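Local coordinates for protein aeromonas extracellular serine protease (PDB 3WQB) that cleaves peptide bonds after paired basic residues, one of them lysine, as a calcium-binding, furin-like secreted serine protease and probable virulence factor, at residues A[508-520]-A[563-577]. The protein carries 1 engineered substitution. Numbering follows the deposited sequence.
Sequences NSLVGQSLDQQQL and LLNRETRERTTLTER
Val511 CG1 lies over one face of the Glu576 carboxylate, 3.7 Å from CD and almost as near to both oxygens. The polar partners of that carboxylate are Arg232 and Arg559, in salt bridges with OE2, and a water that donates to OE1 at 2.7 Å. The same water is hydrogen-bonded to Ser514 OG, so the N-cap residue Val511 supplies a methyl and Ser514, in the first turn, the water link; Ser514 OG also packs against Glu576 CA and CG. On the hairpin, Leu564 CD1 is 4.1 Å above the guanidinium plane of Arg569 and 3.8 Å above that of Arg571, over the centre of each; Arg566 O, accepting from Arg569 NH1, lies at that guanidinium's edge, in its plane.

The axis of helix 512-520 passes 7.9 Å from that of strand 571-576 at 119°, and Leu574 fills the crossing. Its CG is anti to the backbone N (chi1 -179°), which sends the two methyls onto the helix: CD1 comes to 3.4 Å from Ser514 O, and CD2 touches Leu515 CB and Val511 CG2. Strand 571-576 is the outer strand of a P-domain hairpin, and its partner 559-565 pairs in turn with 228-233 of the subtilisin domain; the helix thus covers an antiparallel sheet that both domains build.

Leu515 also reaches Leu563, CD1 to CD1 at 4.0 Å, extending the apolar contact onto the inner strand. One turn on from Ser514, Gln518 has CB 3.9 Å from Leu574 CD1, and its side chain meets those of Leu563 and Thr572 from the opposite direction.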
loop_
_atom_site.group_PDB
_atom_site.type_symbol
_atom_site.label_atom_id
_atom_site.label_comp_id
_atom_site.label_asym_id
_atom_site.label_seq_id
_atom_site.Cartn_x
_atom_site.Cartn_y
_atom_site.Cartn_z
ATOM N N ASN A 508 10.788 -11.381 -8.376
ATOM C CA ASN A 508 9.848 -11.042 -7.326
ATOM C C ASN A 508 9.384 -12.280 -6.561
ATOM O O ASN A 508 9.903 -13.387 -6.772
ATOM C CB ASN A 508 8.663 -10.321 -7.946
ATOM C CG ASN A 508 8.038 -11.131 -9.047
ATOM O OD1 ASN A 508 7.445 -12.182 -8.795
ATOM N ND2 ASN A 508 8.194 -10.664 -10.289
ATOM N N SER A 509 8.438 -12.080 -5.653
ATOM C CA SER A 509 8.013 -13.120 -4.725
ATOM C C SER A 509 6.943 -14.077 -5.250
ATOM O O SER A 509 6.406 -14.868 -4.476
ATOM C CB SER A 509 7.562 -12.491 -3.401
ATOM O OG SER A 509 6.325 -11.814 -3.559
ATOM N N LEU A 510 6.635 -14.019 -6.547
ATOM C CA LEU A 510 5.663 -14.956 -7.130
ATOM C C LEU A 510 6.243 -16.355 -7.322
ATOM O O LEU A 510 6.212 -16.916 -8.419
ATOM C CB LEU A 510 5.080 -14.416 -8.444
ATOM C CG LEU A 510 4.286 -13.117 -8.331
ATOM C CD1 LEU A 510 3.846 -12.652 -9.708
ATOM C CD2 LEU A 510 3.088 -13.298 -7.404
ATOM N N VAL A 511 6.724 -16.923 -6.223
ATOM C CA VAL A 511 7.394 -18.229 -6.226
ATOM C C VAL A 511 6.438 -19.392 -5.910
ATOM O O VAL A 511 6.878 -20.528 -5.696
ATOM C CB VAL A 511 8.586 -18.231 -5.233
ATOM C CG1 VAL A 511 9.637 -17.191 -5.635
ATOM C CG2 VAL A 511 8.097 -17.998 -3.789
ATOM N N GLY A 512 5.138 -19.100 -5.894
ATOM C CA GLY A 512 4.116 -20.065 -5.510
ATOM C C GLY A 512 4.031 -21.308 -6.369
ATOM O O GLY A 512 3.573 -22.350 -5.894
ATOM N N GLN A 513 4.464 -21.222 -7.624
ATOM C CA GLN A 513 4.458 -22.408 -8.482
ATOM C C GLN A 513 5.460 -23.440 -7.978
ATOM O O GLN A 513 5.156 -24.636 -7.941
ATOM C CB GLN A 513 4.748 -22.043 -9.930
ATOM C CG GLN A 513 3.696 -21.149 -10.550
ATOM C CD GLN A 513 4.196 -20.468 -11.815
ATOM O OE1 GLN A 513 5.233 -19.802 -11.814
ATOM N NE2 GLN A 513 3.462 -20.640 -12.900
ATOM N N SER A 514 6.634 -22.968 -7.565
ATOM C CA SER A 514 7.653 -23.826 -6.974
ATOM C C SER A 514 7.215 -24.354 -5.611
ATOM O O SER A 514 7.422 -25.531 -5.299
ATOM C CB SER A 514 8.990 -23.092 -6.869
ATOM O OG SER A 514 9.495 -22.808 -8.161
ATOM N N LEU A 515 6.586 -23.492 -4.810
ATOM C CA LEU A 515 6.113 -23.898 -3.492
ATOM C C LEU A 515 5.047 -24.983 -3.615
ATOM O O LEU A 515 5.082 -25.977 -2.885
ATOM C CB LEU A 515 5.591 -22.695 -2.700
ATOM C CG LEU A 515 5.262 -22.932 -1.223
ATOM C CD1 LEU A 515 6.492 -23.388 -0.424
ATOM C CD2 LEU A 515 4.668 -21.675 -0.631
ATOM N N ASP A 516 4.117 -24.798 -4.551
ATOM C CA ASP A 516 3.073 -25.787 -4.824
ATOM C C ASP A 516 3.659 -27.132 -5.231
ATOM O O ASP A 516 3.225 -28.168 -4.733
ATOM C CB ASP A 516 2.111 -25.290 -5.903
ATOM C CG ASP A 516 0.978 -24.446 -5.343
ATOM O OD1 ASP A 516 1.019 -24.074 -4.150
ATOM O OD2 ASP A 516 0.037 -24.154 -6.112
ATOM N N GLN A 517 4.653 -27.110 -6.119
ATOM C CA GLN A 517 5.306 -28.342 -6.565
ATOM C C GLN A 517 5.973 -29.091 -5.404
ATOM O O GLN A 517 5.817 -30.310 -5.274
ATOM C CB GLN A 517 6.307 -28.052 -7.689
ATOM C CG GLN A 517 6.927 -29.298 -8.333
ATOM C CD GLN A 517 5.894 -30.277 -8.869
ATOM O OE1 GLN A 517 5.899 -31.454 -8.504
ATOM N NE2 GLN A 517 5.007 -29.798 -9.735
ATOM N N GLN A 518 6.699 -28.358 -4.560
ATOM C CA GLN A 518 7.356 -28.934 -3.384
ATOM C C GLN A 518 6.361 -29.472 -2.350
ATOM O O GLN A 518 6.489 -30.611 -1.892
ATOM C CB GLN A 518 8.294 -27.910 -2.731
ATOM C CG GLN A 518 8.898 -28.362 -1.403
ATOM C CD GLN A 518 9.770 -27.300 -0.763
ATOM O OE1 GLN A 518 10.948 -27.160 -1.100
ATOM N NE2 GLN A 518 9.197 -26.550 0.174
ATOM N N GLN A 519 5.375 -28.652 -1.996
ATOM C CA GLN A 519 4.448 -28.973 -0.905
ATOM C C GLN A 519 3.332 -29.939 -1.306
ATOM O O GLN A 519 2.899 -30.764 -0.494
ATOM C CB GLN A 519 3.827 -27.692 -0.330
ATOM C CG GLN A 519 4.820 -26.702 0.269
ATOM C CD GLN A 519 5.241 -27.053 1.682
ATOM O OE1 GLN A 519 4.403 -27.327 2.545
ATOM N NE2 GLN A 519 6.546 -27.031 1.930
ATOM N N LEU A 520 2.869 -29.831 -2.550
ATOM C CA LEU A 520 1.640 -30.502 -2.992
ATOM C C LEU A 520 1.861 -31.549 -4.084
ATOM O O LEU A 520 1.094 -32.510 -4.184
ATOM C CB LEU A 520 0.625 -29.464 -3.487
ATOM C CG LEU A 520 -0.337 -28.705 -2.562
ATOM C CD1 LEU A 520 0.290 -28.224 -1.256
ATOM C CD2 LEU A 520 -0.937 -27.530 -3.327
ATOM N N LEU A 563 12.834 -20.654 3.238
ATOM C CA LEU A 563 11.523 -20.705 3.865
ATOM C C LEU A 563 11.689 -20.933 5.362
ATOM O O LEU A 563 12.274 -21.938 5.780
ATOM C CB LEU A 563 10.679 -21.841 3.274
ATOM C CG LEU A 563 10.584 -22.023 1.761
ATOM C CD1 LEU A 563 10.026 -23.394 1.444
ATOM C CD2 LEU A 563 9.702 -20.939 1.183
ATOM N N LEU A 564 11.187 -20.003 6.167
ATOM C CA LEU A 564 11.222 -20.133 7.626
ATOM C C LEU A 564 9.836 -20.389 8.170
ATOM O O LEU A 564 8.938 -19.574 7.985
ATOM C CB LEU A 564 11.807 -18.871 8.269
ATOM C CG LEU A 564 11.731 -18.711 9.794
ATOM C CD1 LEU A 564 12.617 -19.742 10.492
ATOM C CD2 LEU A 564 12.143 -17.302 10.199
ATOM N N ASN A 565 9.662 -21.523 8.839
ATOM C CA ASN A 565 8.461 -21.776 9.622
ATOM C C ASN A 565 8.604 -21.014 10.943
ATOM O O ASN A 565 9.460 -21.344 11.757
ATOM C CB ASN A 565 8.330 -23.283 9.865
ATOM C CG ASN A 565 7.031 -23.664 10.558
ATOM O OD1 ASN A 565 6.672 -23.102 11.590
ATOM N ND2 ASN A 565 6.330 -24.639 9.994
ATOM N N ARG A 566 7.777 -19.991 11.156
ATOM C CA ARG A 566 7.982 -19.074 12.288
ATOM C C ARG A 566 7.739 -19.727 13.648
ATOM O O ARG A 566 8.365 -19.355 14.647
ATOM C CB ARG A 566 7.115 -17.821 12.143
ATOM C CG ARG A 566 7.461 -16.993 10.918
ATOM C CD ARG A 566 6.582 -15.763 10.815
ATOM N NE ARG A 566 7.082 -14.669 11.643
ATOM C CZ ARG A 566 6.588 -13.434 11.637
ATOM N NH1 ARG A 566 5.571 -13.118 10.841
ATOM N NH2 ARG A 566 7.114 -12.510 12.430
ATOM N N GLU A 567 6.844 -20.707 13.663
ATOM C CA GLU A 567 6.491 -21.456 14.866
ATOM C C GLU A 567 7.557 -22.484 15.263
ATOM O O GLU A 567 7.999 -22.509 16.414
ATOM C CB GLU A 567 5.144 -22.141 14.645
ATOM C CG GLU A 567 4.677 -23.062 15.756
ATOM C CD GLU A 567 3.564 -23.973 15.287
ATOM O OE1 GLU A 567 3.810 -25.194 15.182
ATOM O OE2 GLU A 567 2.454 -23.465 15.003
ATOM N N THR A 568 7.954 -23.330 14.317
ATOM C CA THR A 568 8.892 -24.421 14.611
ATOM C C THR A 568 10.350 -23.995 14.475
ATOM O O THR A 568 11.241 -24.648 15.023
ATOM C CB THR A 568 8.662 -25.640 13.698
ATOM O OG1 THR A 568 9.024 -25.303 12.352
ATOM C CG2 THR A 568 7.206 -26.103 13.744
ATOM N N ARG A 569 10.573 -22.903 13.745
ATOM C CA ARG A 569 11.912 -22.384 13.393
ATOM C C ARG A 569 12.609 -23.207 12.307
ATOM O O ARG A 569 13.767 -22.936 11.969
ATOM C CB ARG A 569 12.829 -22.205 14.624
ATOM C CG ARG A 569 12.226 -21.394 15.777
ATOM C CD ARG A 569 11.550 -20.113 15.294
ATOM N NE ARG A 569 12.507 -19.133 14.780
ATOM C CZ ARG A 569 12.178 -17.947 14.272
ATOM N NH1 ARG A 569 10.905 -17.571 14.196
ATOM N NH2 ARG A 569 13.131 -17.132 13.836
ATOM N N GLU A 570 11.908 -24.194 11.753
ATOM C CA GLU A 570 12.471 -25.022 10.683
ATOM C C GLU A 570 12.688 -24.201 9.422
ATOM O O GLU A 570 11.787 -23.502 8.953
ATOM C CB GLU A 570 11.587 -26.234 10.362
ATOM C CG GLU A 570 12.297 -27.278 9.480
ATOM C CD GLU A 570 11.348 -28.213 8.735
ATOM O OE1 GLU A 570 10.115 -28.041 8.833
ATOM O OE2 GLU A 570 11.848 -29.123 8.037
ATOM N N ARG A 571 13.896 -24.282 8.880
ATOM C CA ARG A 571 14.192 -23.651 7.603
ATOM C C ARG A 571 14.282 -24.680 6.483
ATOM O O ARG A 571 14.972 -25.695 6.607
ATOM C CB ARG A 571 15.454 -22.795 7.678
ATOM C CG ARG A 571 15.274 -21.524 8.494
ATOM C CD ARG A 571 16.465 -20.585 8.366
ATOM N NE ARG A 571 16.224 -19.271 8.965
ATOM C CZ ARG A 571 16.321 -18.995 10.267
ATOM N NH1 ARG A 571 16.635 -19.942 11.142
ATOM N NH2 ARG A 571 16.086 -17.765 10.701
ATOM N N THR A 572 13.555 -24.402 5.404
ATOM C CA THR A 572 13.516 -25.229 4.200
ATOM C C THR A 572 14.132 -24.417 3.062
ATOM O O THR A 572 14.140 -23.184 3.097
ATOM C CB THR A 572 12.047 -25.587 3.802
ATOM O OG1 THR A 572 11.314 -26.032 4.949
ATOM C CG2 THR A 572 12.008 -26.687 2.737
ATOM N N THR A 573 14.666 -25.102 2.059
ATOM C CA THR A 573 15.041 -24.438 0.816
ATOM C C THR A 573 14.033 -24.779 -0.276
ATOM O O THR A 573 13.649 -25.936 -0.455
ATOM C CB THR A 573 16.485 -24.771 0.380
ATOM O OG1 THR A 573 17.404 -24.166 1.298
ATOM C CG2 THR A 573 16.773 -24.233 -1.029
ATOM N N LEU A 574 13.586 -23.748 -0.981
ATOM C CA LEU A 574 12.728 -23.909 -2.135
ATOM C C LEU A 574 13.577 -23.614 -3.361
ATOM O O LEU A 574 14.252 -22.589 -3.419
ATOM C CB LEU A 574 11.548 -22.937 -2.042
ATOM C CG LEU A 574 10.489 -22.939 -3.144
ATOM C CD1 LEU A 574 9.729 -24.258 -3.177
ATOM C CD2 LEU A 574 9.541 -21.766 -2.954
ATOM N N THR A 575 13.566 -24.531 -4.322
ATOM C CA THR A 575 14.284 -24.334 -5.572
ATOM C C THR A 575 13.294 -23.971 -6.663
ATOM O O THR A 575 12.275 -24.648 -6.843
ATOM C CB THR A 575 15.102 -25.583 -5.965
ATOM O OG1 THR A 575 15.984 -25.919 -4.887
ATOM C CG2 THR A 575 15.925 -25.325 -7.232
ATOM N N GLU A 576 13.583 -22.875 -7.360
ATOM C CA GLU A 576 12.804 -22.492 -8.525
ATOM C C GLU A 576 13.463 -23.101 -9.746
ATOM O O GLU A 576 14.557 -22.687 -10.141
ATOM C CB GLU A 576 12.784 -20.980 -8.711
ATOM C CG GLU A 576 12.040 -20.173 -7.684
ATOM C CD GLU A 576 11.851 -18.763 -8.187
ATOM O OE1 GLU A 576 10.980 -18.561 -9.057
ATOM O OE2 GLU A 576 12.594 -17.865 -7.737
ATOM N N ARG A 577 12.789 -24.075 -10.339
ATOM C CA ARG A 577 13.300 -24.736 -11.538
ATOM C C ARG A 577 12.878 -23.946 -12.772
ATOM O O ARG A 577 11.731 -23.502 -12.882
ATOM C CB ARG A 577 12.777 -26.169 -11.613
ATOM C CG ARG A 577 12.927 -26.953 -10.315
ATOM C CD ARG A 577 14.222 -27.749 -10.275
ATOM N NE ARG A 577 14.605 -28.119 -8.912
ATOM C CZ ARG A 577 14.080 -29.124 -8.214
ATOM N NH1 ARG A 577 13.130 -29.892 -8.738
ATOM N NH2 ARG A 577 14.509 -29.367 -6.982
HETATM O O HOH W 1 8.919 -20.375 -9.102
#